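Local coordinates for bilirubin-inducible fluorescent protein UnaG (Anguilla japonica, PDB 4I3B) that binds unconjugated bilirubin with high affinity inside its beta-barrel and, once the pigment is bound, emits green fluorescence on excitation, at residues Glu73-Phe78 with Leu97-Lys102; Gln101-Lys106 with Leu123-Val128; Tyr110-Glu113 with Lys118-Val121. All coordinates share one frame; numbering follows the deposited sequence.

Contact 1. Residues Glu73-Phe78 with Leu97-Lys102; sequences EEFDEF and LVYVQK. With BLR (3-[5-[(Z)-(4-ethenyl-3-methyl-5-oxidanylidene-pyrrol-2-ylidene)methyl]-2-[[5-[(Z)-(3-ethenyl-4-methyl-5-oxidanylidene-pyrrol-2-ylidene)methyl]-3-(3-hydroxy-3-oxopropyl)-4-methyl-1H-pyrrol-2-yl]methyl]-4-methyl-1H-pyrrol-3-yl]propanoic acid), chain G.
Strands 75-77 and 97-102, which bring Glu77 to Tyr99 and Gln101, run 72° apart with axes 9.1 Å from each other at closest approach, too far for backbone pairing, so side chains, and one water, span the distance. Glu77, extended beyond a CG anti to its backbone N (chi1 -169°), delivers one carboxylate oxygen to two donors of strand 97-102. Tyr99 OH gives its hydrogen to Glu77 OE1 at 2.7 Å, and Gln101 NE2 reaches the same Glu77 OE1 at 2.9 Å with a fairly straight N-H (162°). The two donors arrive from opposite faces of the carboxylate, each well out of its plane, and Ser88 OG bonds the same oxygen. Phe75 packs on the same tyrosine, its CZ 3.9 Å from Tyr99 CZ, with Tyr99 OH near the plane at the edge of the Phe75 ring. A water joins Glu74 OE1 to Lys102 NZ. With an alanine replacing Glu77, Tyr99 OH and Gln101 NE2 would probably lose their shared acceptor, leaving the phenol less firmly placed. Tyr99 also meets bilirubin, its CE2 packing 3.7 Å from BLR CMB. A buried acid thus holds a pocket-lining tyrosine in place, its charge probably eased by the converging donors.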
# COMPACT_ATOMS: atom_id res chain seq x y z
N GLU A 73 -14.81 -5.97 3.74
CA GLU A 73 -15.79 -5.30 2.90
C GLU A 73 -15.13 -4.71 1.66
O GLU A 73 -14.26 -3.86 1.76
CB GLU A 73 -16.52 -4.19 3.68
CG GLU A 73 -17.60 -3.43 2.87
CD GLU A 73 -18.15 -2.20 3.59
OE1 GLU A 73 -19.36 -2.21 3.91
OE2 GLU A 73 -17.39 -1.23 3.79
N GLU A 74 -15.55 -5.17 0.49
CA GLU A 74 -15.01 -4.66 -0.75
C GLU A 74 -15.33 -3.18 -0.93
O GLU A 74 -16.42 -2.70 -0.57
CB GLU A 74 -15.58 -5.49 -1.90
CG GLU A 74 -15.00 -5.14 -3.25
CD GLU A 74 -15.57 -6.04 -4.35
OE1 GLU A 74 -14.97 -7.11 -4.59
OE2 GLU A 74 -16.59 -5.68 -4.95
N PHE A 75 -14.39 -2.45 -1.52
CA PHE A 75 -14.59 -1.03 -1.77
C PHE A 75 -13.95 -0.61 -3.08
O PHE A 75 -13.05 -1.28 -3.60
CB PHE A 75 -14.06 -0.17 -0.61
CG PHE A 75 -12.58 -0.30 -0.34
CD1 PHE A 75 -12.08 -1.41 0.35
CD2 PHE A 75 -11.68 0.68 -0.76
CE1 PHE A 75 -10.72 -1.53 0.63
CE2 PHE A 75 -10.32 0.56 -0.50
CZ PHE A 75 -9.83 -0.55 0.20
N ASP A 76 -14.43 0.50 -3.65
CA ASP A 76 -13.86 1.03 -4.87
C ASP A 76 -12.58 1.81 -4.55
O ASP A 76 -12.56 2.56 -3.60
CB ASP A 76 -14.84 2.02 -5.55
CG ASP A 76 -16.07 1.34 -6.12
OD1 ASP A 76 -15.99 0.19 -6.53
OD2 ASP A 76 -17.13 1.99 -6.20
N GLU A 77 -11.55 1.64 -5.38
CA GLU A 77 -10.33 2.41 -5.23
C GLU A 77 -9.96 3.04 -6.57
O GLU A 77 -10.22 2.47 -7.63
CB GLU A 77 -9.19 1.50 -4.74
CG GLU A 77 -7.92 2.26 -4.30
CD GLU A 77 -6.84 1.33 -3.74
OE1 GLU A 77 -7.12 0.14 -3.46
OE2 GLU A 77 -5.68 1.80 -3.58
N PHE A 78 -9.33 4.19 -6.51
CA PHE A 78 -8.92 4.97 -7.67
C PHE A 78 -7.44 5.30 -7.49
O PHE A 78 -7.07 6.41 -7.17
CB PHE A 78 -9.79 6.23 -7.78
CG PHE A 78 -11.26 5.88 -7.78
CD1 PHE A 78 -11.87 5.45 -8.94
CD2 PHE A 78 -11.99 5.89 -6.60
CE1 PHE A 78 -13.19 5.08 -8.95
CE2 PHE A 78 -13.31 5.52 -6.59
CZ PHE A 78 -13.91 5.12 -7.75
N LEU A 97 -1.74 -8.14 7.54
CA LEU A 97 -2.86 -7.46 6.90
C LEU A 97 -2.67 -7.66 5.43
O LEU A 97 -1.62 -7.30 4.87
CB LEU A 97 -2.84 -5.98 7.23
CG LEU A 97 -4.07 -5.20 6.85
CD1 LEU A 97 -5.25 -5.59 7.78
CD2 LEU A 97 -3.71 -3.72 6.92
N VAL A 98 -3.67 -8.26 4.79
CA VAL A 98 -3.57 -8.63 3.38
C VAL A 98 -4.59 -7.88 2.55
O VAL A 98 -5.79 -7.92 2.84
CB VAL A 98 -3.76 -10.13 3.20
CG1 VAL A 98 -3.73 -10.47 1.73
CG2 VAL A 98 -2.70 -10.89 3.97
N TYR A 99 -4.10 -7.19 1.53
CA TYR A 99 -4.87 -6.24 0.73
C TYR A 99 -4.86 -6.75 -0.71
O TYR A 99 -3.78 -6.97 -1.28
CB TYR A 99 -4.17 -4.89 0.85
CG TYR A 99 -4.88 -3.64 0.35
CD1 TYR A 99 -5.29 -3.48 -0.97
CD2 TYR A 99 -5.10 -2.60 1.23
CE1 TYR A 99 -5.89 -2.24 -1.41
CE2 TYR A 99 -5.68 -1.42 0.82
CZ TYR A 99 -6.07 -1.24 -0.48
OH TYR A 99 -6.63 -0.03 -0.84
N VAL A 100 -6.04 -7.00 -1.26
CA VAL A 100 -6.14 -7.53 -2.63
C VAL A 100 -6.93 -6.56 -3.49
O VAL A 100 -8.01 -6.10 -3.10
CB VAL A 100 -6.79 -8.93 -2.67
CG1 VAL A 100 -6.98 -9.42 -4.14
CG2 VAL A 100 -5.97 -9.90 -1.85
N GLN A 101 -6.37 -6.24 -4.66
CA GLN A 101 -7.04 -5.45 -5.68
C GLN A 101 -7.37 -6.31 -6.89
O GLN A 101 -6.50 -7.08 -7.34
CB GLN A 101 -6.14 -4.30 -6.12
CG GLN A 101 -5.90 -3.24 -5.05
CD GLN A 101 -4.83 -2.26 -5.45
OE1 GLN A 101 -3.94 -2.60 -6.23
NE2 GLN A 101 -4.91 -1.05 -4.93
N LYS A 102 -8.59 -6.15 -7.41
CA LYS A 102 -9.04 -6.85 -8.60
C LYS A 102 -9.52 -5.84 -9.63
O LYS A 102 -10.25 -4.91 -9.30
CB LYS A 102 -10.21 -7.76 -8.26
CG LYS A 102 -9.84 -8.83 -7.24
CD LYS A 102 -11.06 -9.64 -6.81
CE LYS A 102 -10.78 -10.38 -5.51
NZ LYS A 102 -12.03 -10.88 -4.83
CHA BLR G . 1.65 3.87 -0.85
NA BLR G . -0.01 2.73 0.67
C1A BLR G . 0.25 3.58 -0.36
C2A BLR G . -0.95 4.00 -0.91
C3A BLR G . -1.96 3.36 -0.19
C4A BLR G . -1.35 2.58 0.79
CMA BLR G . -3.44 3.49 -0.41
CAA BLR G . -1.12 4.96 -2.05
CBA BLR G . -1.43 4.29 -3.33
CGA BLR G . -1.63 5.24 -4.45
O1A BLR G . -1.09 6.38 -4.45
O2A BLR G . -2.41 4.84 -5.40
CHB BLR G . -2.08 1.77 1.78
NB BLR G . -0.31 1.37 3.43
C1B BLR G . -1.63 1.23 2.96
C2B BLR G . -2.35 0.45 3.88
C3B BLR G . -1.63 0.12 4.88
C4B BLR G . -0.20 0.62 4.75
CMB BLR G . -3.82 0.10 3.68
OB BLR G . 0.78 0.55 5.41
CAB BLR G . -2.02 -0.68 6.07
CBB BLR G . -1.18 -1.01 7.09
NC BLR G . 2.79 6.02 -5.54
C1C BLR G . 3.03 7.22 -6.48
C2C BLR G . 2.61 6.63 -7.79
C3C BLR G . 2.21 5.41 -7.67
C4C BLR G . 2.27 4.95 -6.36
CMC BLR G . 2.65 7.48 -9.01
OC BLR G . 3.47 8.28 -6.16
CAC BLR G . 1.69 4.55 -8.74
CBC BLR G . 2.19 4.56 -10.00
CHD BLR G . 1.92 3.74 -5.87
ND BLR G . 1.93 4.10 -3.33
C1D BLR G . 1.82 3.36 -4.45
C2D BLR G . 1.55 1.97 -4.02
C3D BLR G . 1.51 1.95 -2.65
C4D BLR G . 1.73 3.32 -2.15
CMD BLR G . 1.39 0.84 -4.98
CAD BLR G . 1.23 0.73 -1.81
CBD BLR G . 2.53 0.16 -1.26
CGD BLR G . 2.95 0.87 -0.03
O1D BLR G . 4.06 1.43 -0.00
O2D BLR G . 2.23 0.89 1.00
O HOH W 1 -12.93 -8.20 -3.41

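Contact 2. Residues Gln101-Lys106 with Leu123-Val128; sequences QKWDGK and LTMGDV
The apolar contact rests on Met125 and Trp103, whose side chains approach from opposite directions. Met125 ends in its methyl group, and CE lies 3.8 Å from Trp103 CH2 of the six-membered ring. The sulfur takes part as well: Met125 SD is 5.2 Å from the centroid of that ring and 76° off its normal, a Met-aromatic contact made at the ring edge. A bend at chi2 (59°) turns the thioether out of the line of its own chain and carries SD and CE to the indole. A long, unbranched methionine can reach the indole from the other turn. On the tryptophan itself, Lys106 lays its CB over one face, toward the rim, while Arg83 makes a cation-pi interaction with the indole.

Charges play a smaller part. Lys106 NZ and Asp104 OD2 form a long salt bridge of 4.0 Å, drawn across the tip of their own turn, where the carboxylate of Asp104 and the long chain of Lys106 both stay exposed.

Backbone bonds shape each segment separately. Trp103 N bonds Lys106 O, and Lys106 N bonds Trp103 O at 2.7 Å, closing a type I' turn; Met125 and Val128 are paired in the same two-way fashion round a type II' turn. Gly105 and Gly126 both have positive phi, which a residue without a side chain adopts easily.

Met125 also touches Tyr20 and Ala23 of helix 17-23. Two tight turns, closing two hairpins, 96-103/106-115 and 118-125/128-135, at the same end of the barrel, are thereby joined to the helical lid characteristic of fatty-acid-binding proteins.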
# COMPACT_ATOMS: atom_id res chain seq x y z
N GLN A 101 -6.37 -6.24 -4.66
CA GLN A 101 -7.04 -5.45 -5.68
C GLN A 101 -7.37 -6.31 -6.89
O GLN A 101 -6.50 -7.08 -7.34
CB GLN A 101 -6.14 -4.30 -6.12
CG GLN A 101 -5.90 -3.24 -5.05
CD GLN A 101 -4.83 -2.26 -5.45
OE1 GLN A 101 -3.94 -2.60 -6.23
NE2 GLN A 101 -4.91 -1.05 -4.93
N LYS A 102 -8.59 -6.15 -7.41
CA LYS A 102 -9.04 -6.85 -8.60
C LYS A 102 -9.52 -5.84 -9.63
O LYS A 102 -10.25 -4.91 -9.30
CB LYS A 102 -10.21 -7.76 -8.26
CG LYS A 102 -9.84 -8.83 -7.24
CD LYS A 102 -11.06 -9.64 -6.81
CE LYS A 102 -10.78 -10.38 -5.51
NZ LYS A 102 -12.03 -10.88 -4.83
N TRP A 103 -9.11 -6.02 -10.89
CA TRP A 103 -9.47 -5.08 -11.94
C TRP A 103 -9.21 -5.77 -13.25
O TRP A 103 -8.23 -6.50 -13.38
CB TRP A 103 -8.65 -3.77 -11.84
CG TRP A 103 -7.27 -3.87 -12.43
CD1 TRP A 103 -6.85 -3.37 -13.62
CD2 TRP A 103 -6.13 -4.53 -11.86
NE1 TRP A 103 -5.53 -3.68 -13.84
CE2 TRP A 103 -5.07 -4.41 -12.78
CE3 TRP A 103 -5.91 -5.23 -10.68
CZ2 TRP A 103 -3.82 -4.95 -12.54
CZ3 TRP A 103 -4.67 -5.77 -10.44
CH2 TRP A 103 -3.62 -5.60 -11.36
N ASP A 104 -10.11 -5.60 -14.21
CA ASP A 104 -9.90 -6.14 -15.55
C ASP A 104 -9.51 -7.63 -15.55
O ASP A 104 -8.70 -8.06 -16.36
CB ASP A 104 -8.81 -5.33 -16.26
CG ASP A 104 -8.74 -5.60 -17.76
OD1 ASP A 104 -9.79 -5.90 -18.38
OD2 ASP A 104 -7.62 -5.50 -18.32
N GLY A 105 -10.08 -8.40 -14.63
CA GLY A 105 -9.79 -9.82 -14.57
C GLY A 105 -8.43 -10.19 -13.96
O GLY A 105 -8.05 -11.37 -13.92
N LYS A 106 -7.69 -9.19 -13.50
CA LYS A 106 -6.39 -9.37 -12.89
C LYS A 106 -6.49 -9.18 -11.36
O LYS A 106 -7.47 -8.64 -10.86
CB LYS A 106 -5.42 -8.34 -13.45
CG LYS A 106 -5.25 -8.44 -14.95
CD LYS A 106 -4.51 -7.22 -15.47
CE LYS A 106 -4.36 -7.26 -16.98
NZ LYS A 106 -3.78 -5.99 -17.52
N LEU A 123 4.70 -6.90 -2.23
CA LEU A 123 3.79 -6.64 -3.31
C LEU A 123 3.98 -7.67 -4.39
O LEU A 123 5.10 -7.88 -4.86
CB LEU A 123 4.03 -5.26 -3.92
CG LEU A 123 4.07 -4.05 -2.99
CD1 LEU A 123 5.40 -3.84 -2.22
CD2 LEU A 123 3.77 -2.79 -3.78
N THR A 124 2.90 -8.30 -4.81
CA THR A 124 2.98 -9.35 -5.82
C THR A 124 2.01 -9.11 -6.96
O THR A 124 0.81 -8.93 -6.73
CB THR A 124 2.69 -10.72 -5.20
OG1 THR A 124 3.58 -10.97 -4.11
CG2 THR A 124 2.86 -11.83 -6.23
N MET A 125 2.54 -9.12 -8.19
CA MET A 125 1.71 -9.10 -9.38
C MET A 125 2.24 -10.19 -10.29
O MET A 125 3.29 -10.04 -10.91
CB MET A 125 1.79 -7.74 -10.07
CG MET A 125 1.07 -7.71 -11.40
SD MET A 125 -0.68 -8.13 -11.22
CE MET A 125 -1.20 -8.04 -12.93
N GLY A 126 1.53 -11.31 -10.35
CA GLY A 126 2.05 -12.48 -11.07
C GLY A 126 3.41 -12.89 -10.53
O GLY A 126 3.55 -13.17 -9.35
N ASP A 127 4.41 -12.90 -11.41
CA ASP A 127 5.75 -13.32 -11.04
C ASP A 127 6.61 -12.14 -10.53
O ASP A 127 7.75 -12.35 -10.10
CB ASP A 127 6.44 -13.97 -12.26
CG ASP A 127 5.77 -15.27 -12.68
OD1 ASP A 127 5.10 -15.90 -11.83
OD2 ASP A 127 5.94 -15.68 -13.85
N VAL A 128 6.07 -10.93 -10.56
CA VAL A 128 6.84 -9.76 -10.18
C VAL A 128 6.55 -9.43 -8.74
O VAL A 128 5.39 -9.22 -8.35
CB VAL A 128 6.43 -8.56 -11.05
CG1 VAL A 128 7.23 -7.31 -10.66
CG2 VAL A 128 6.64 -8.89 -12.52

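Contact 3. Residues Tyr110-Glu113 with Lys118-Val121; sequences YVRE and KLVV. With BLR (3-[5-[(Z)-(4-ethenyl-3-methyl-5-oxidanylidene-pyrrol-2-ylidene)methyl]-2-[[5-[(Z)-(3-ethenyl-4-methyl-5-oxidanylidene-pyrrol-2-ylidene)methyl]-3-(3-hydroxy-3-oxopropyl)-4-methyl-1H-pyrrol-2-yl]methyl]-4-methyl-1H-pyrrol-3-yl]propanoic acid), chain G.
The guanidinium of Arg112 is sandwiched, with Val121 CG2 over one face and the pigment over the other, where BLR C1B lies 3.4 Å above the plane, over its centre. At its edge, in plane, sits BLR CAD, while Val121 CG2 also meets the edge of the Tyr110 ring. Arg112 and Val121 lie side by side and point the same way, an arrangement suited to a beta-branched valine: its CG2 touches Arg112 CG at 3.7 Å. With CG anti to the carbonyl carbon (chi1 -70°) and an extended chain to NE, Arg112 reaches in to bilirubin, where its NH2 donates to BLR O2D at 3.0 Å with an N-H...O angle of 165°. Leu119 adds a methyl on the same pigment, CD1 being 3.4 Å from BLR OB.

The backbone beneath is a regular antiparallel pair. Arg112 and Val121 form a non-hydrogen-bonded pair, their CA atoms 4.5 Å apart, and Glu113 and Val120 a hydrogen-bonded one. In the latter, Val120 N meets Glu113 O at 2.8 Å, almost perfectly straight, and Glu113 N returns a bond to Val120 O. Their side chains occupy the sheet face turned from the pigment.

One arginine therefore combines a hydrogen bond to a propionic acid oxygen, which would probably gain from charge if that acid is ionised, with near-parallel stacking against an end pyrrolinone ring, so that the hairpin grips bilirubin by both polarity and shape.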
# COMPACT_ATOMS: atom_id res chain seq x y z
N TYR A 110 -0.98 -7.15 -1.62
CA TYR A 110 -0.02 -6.51 -0.72
C TYR A 110 -0.15 -7.18 0.63
O TYR A 110 -1.24 -7.22 1.19
CB TYR A 110 -0.33 -5.03 -0.55
CG TYR A 110 -0.59 -4.28 -1.80
CD1 TYR A 110 -1.79 -4.43 -2.50
CD2 TYR A 110 0.36 -3.39 -2.32
CE1 TYR A 110 -2.03 -3.73 -3.66
CE2 TYR A 110 0.12 -2.69 -3.47
CZ TYR A 110 -1.07 -2.84 -4.14
OH TYR A 110 -1.29 -2.12 -5.29
N VAL A 111 0.95 -7.68 1.18
CA VAL A 111 0.97 -8.31 2.50
C VAL A 111 1.79 -7.38 3.39
O VAL A 111 2.95 -7.08 3.08
CB VAL A 111 1.57 -9.72 2.48
CG1 VAL A 111 1.63 -10.31 3.87
CG2 VAL A 111 0.80 -10.66 1.53
N ARG A 112 1.20 -6.97 4.51
CA ARG A 112 1.80 -6.03 5.43
C ARG A 112 1.94 -6.66 6.82
O ARG A 112 1.02 -7.26 7.35
CB ARG A 112 0.97 -4.74 5.47
CG ARG A 112 1.11 -3.96 4.16
CD ARG A 112 0.26 -2.73 4.16
NE ARG A 112 0.48 -1.93 2.96
CZ ARG A 112 -0.34 -1.83 1.92
NH1 ARG A 112 -1.48 -2.52 1.84
NH2 ARG A 112 -0.01 -1.03 0.92
N GLU A 113 3.12 -6.46 7.40
CA GLU A 113 3.49 -7.05 8.67
C GLU A 113 4.43 -6.09 9.39
O GLU A 113 5.11 -5.30 8.74
CB GLU A 113 4.26 -8.36 8.44
CG GLU A 113 3.95 -9.07 7.09
CD GLU A 113 4.81 -10.30 6.82
OE1 GLU A 113 5.36 -10.43 5.68
OE2 GLU A 113 4.94 -11.15 7.75
N LYS A 118 9.41 -2.24 12.14
CA LYS A 118 9.21 -1.65 10.83
C LYS A 118 8.02 -2.27 10.11
O LYS A 118 7.78 -3.46 10.20
CB LYS A 118 10.44 -1.82 9.95
CG LYS A 118 11.67 -1.07 10.45
CD LYS A 118 12.61 -0.72 9.30
CE LYS A 118 13.94 -0.15 9.80
NZ LYS A 118 14.43 1.05 9.03
N LEU A 119 7.30 -1.45 9.37
CA LEU A 119 6.16 -1.91 8.58
C LEU A 119 6.70 -2.37 7.23
O LEU A 119 7.26 -1.59 6.46
CB LEU A 119 5.13 -0.79 8.43
CG LEU A 119 3.71 -1.17 7.98
CD1 LEU A 119 2.82 0.05 8.03
CD2 LEU A 119 3.65 -1.80 6.59
N VAL A 120 6.54 -3.66 6.95
CA VAL A 120 7.09 -4.26 5.75
C VAL A 120 5.94 -4.68 4.85
O VAL A 120 5.04 -5.40 5.28
CB VAL A 120 7.98 -5.47 6.10
CG1 VAL A 120 8.55 -6.07 4.84
CG2 VAL A 120 9.11 -5.06 7.07
N VAL A 121 5.97 -4.22 3.59
CA VAL A 121 4.96 -4.58 2.59
C VAL A 121 5.62 -5.39 1.48
O VAL A 121 6.61 -4.94 0.90
CB VAL A 121 4.19 -3.34 2.06
CG1 VAL A 121 5.08 -2.27 1.45
CG2 VAL A 121 3.13 -3.76 1.08
CHA BLR G . 1.65 3.87 -0.85
NA BLR G . -0.01 2.73 0.67
C1A BLR G . 0.25 3.58 -0.36
C2A BLR G . -0.95 4.00 -0.91
C3A BLR G . -1.96 3.36 -0.19
C4A BLR G . -1.35 2.58 0.79
CMA BLR G . -3.44 3.49 -0.41
CAA BLR G . -1.12 4.96 -2.05
CBA BLR G . -1.43 4.29 -3.33
CGA BLR G . -1.63 5.24 -4.45
O1A BLR G . -1.09 6.38 -4.45
O2A BLR G . -2.41 4.84 -5.40
CHB BLR G . -2.08 1.77 1.78
NB BLR G . -0.31 1.37 3.43
C1B BLR G . -1.63 1.23 2.96
C2B BLR G . -2.35 0.45 3.88
C3B BLR G . -1.63 0.12 4.88
C4B BLR G . -0.20 0.62 4.75
CMB BLR G . -3.82 0.10 3.68
OB BLR G . 0.78 0.55 5.41
CAB BLR G . -2.02 -0.68 6.07
CBB BLR G . -1.18 -1.01 7.09
NC BLR G . 2.79 6.02 -5.54
C1C BLR G . 3.03 7.22 -6.48
C2C BLR G . 2.61 6.63 -7.79
C3C BLR G . 2.21 5.41 -7.67
C4C BLR G . 2.27 4.95 -6.36
CMC BLR G . 2.65 7.48 -9.01
OC BLR G . 3.47 8.28 -6.16
CAC BLR G . 1.69 4.55 -8.74
CBC BLR G . 2.19 4.56 -10.00
CHD BLR G . 1.92 3.74 -5.87
ND BLR G . 1.93 4.10 -3.33
C1D BLR G . 1.82 3.36 -4.45
C2D BLR G . 1.55 1.97 -4.02
C3D BLR G . 1.51 1.95 -2.65
C4D BLR G . 1.73 3.32 -2.15
CMD BLR G . 1.39 0.84 -4.98
CAD BLR G . 1.23 0.73 -1.81
CBD BLR G . 2.53 0.16 -1.26
CGD BLR G . 2.95 0.87 -0.03
O1D BLR G . 4.06 1.43 -0.00
O2D BLR G . 2.23 0.89 1.00

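In the fold
All three contacts belong to the antiparallel sheet that curls into the barrel, and strands 96-103, 106-115 and 118-125 stand next to one another in it. Contact 1 is complete before contact 3 starts along the chain, while contact 3 falls between the two segments of contact 2. Contacts 1 and 2 share Gln101 and Lys102, with centres about 12 Å apart; the centre of contact 3 is about 15 Å from that of contact 1 and about 17 Å from that of contact 2. Tyr110 connects them, its OH and backbone N reaching Gln101 and Tyr99. Contacts 1 and 3 thus line the bilirubin pocket from neighbouring strands, whereas contact 2 joins two turns at the barrel end, away from the annotated sites.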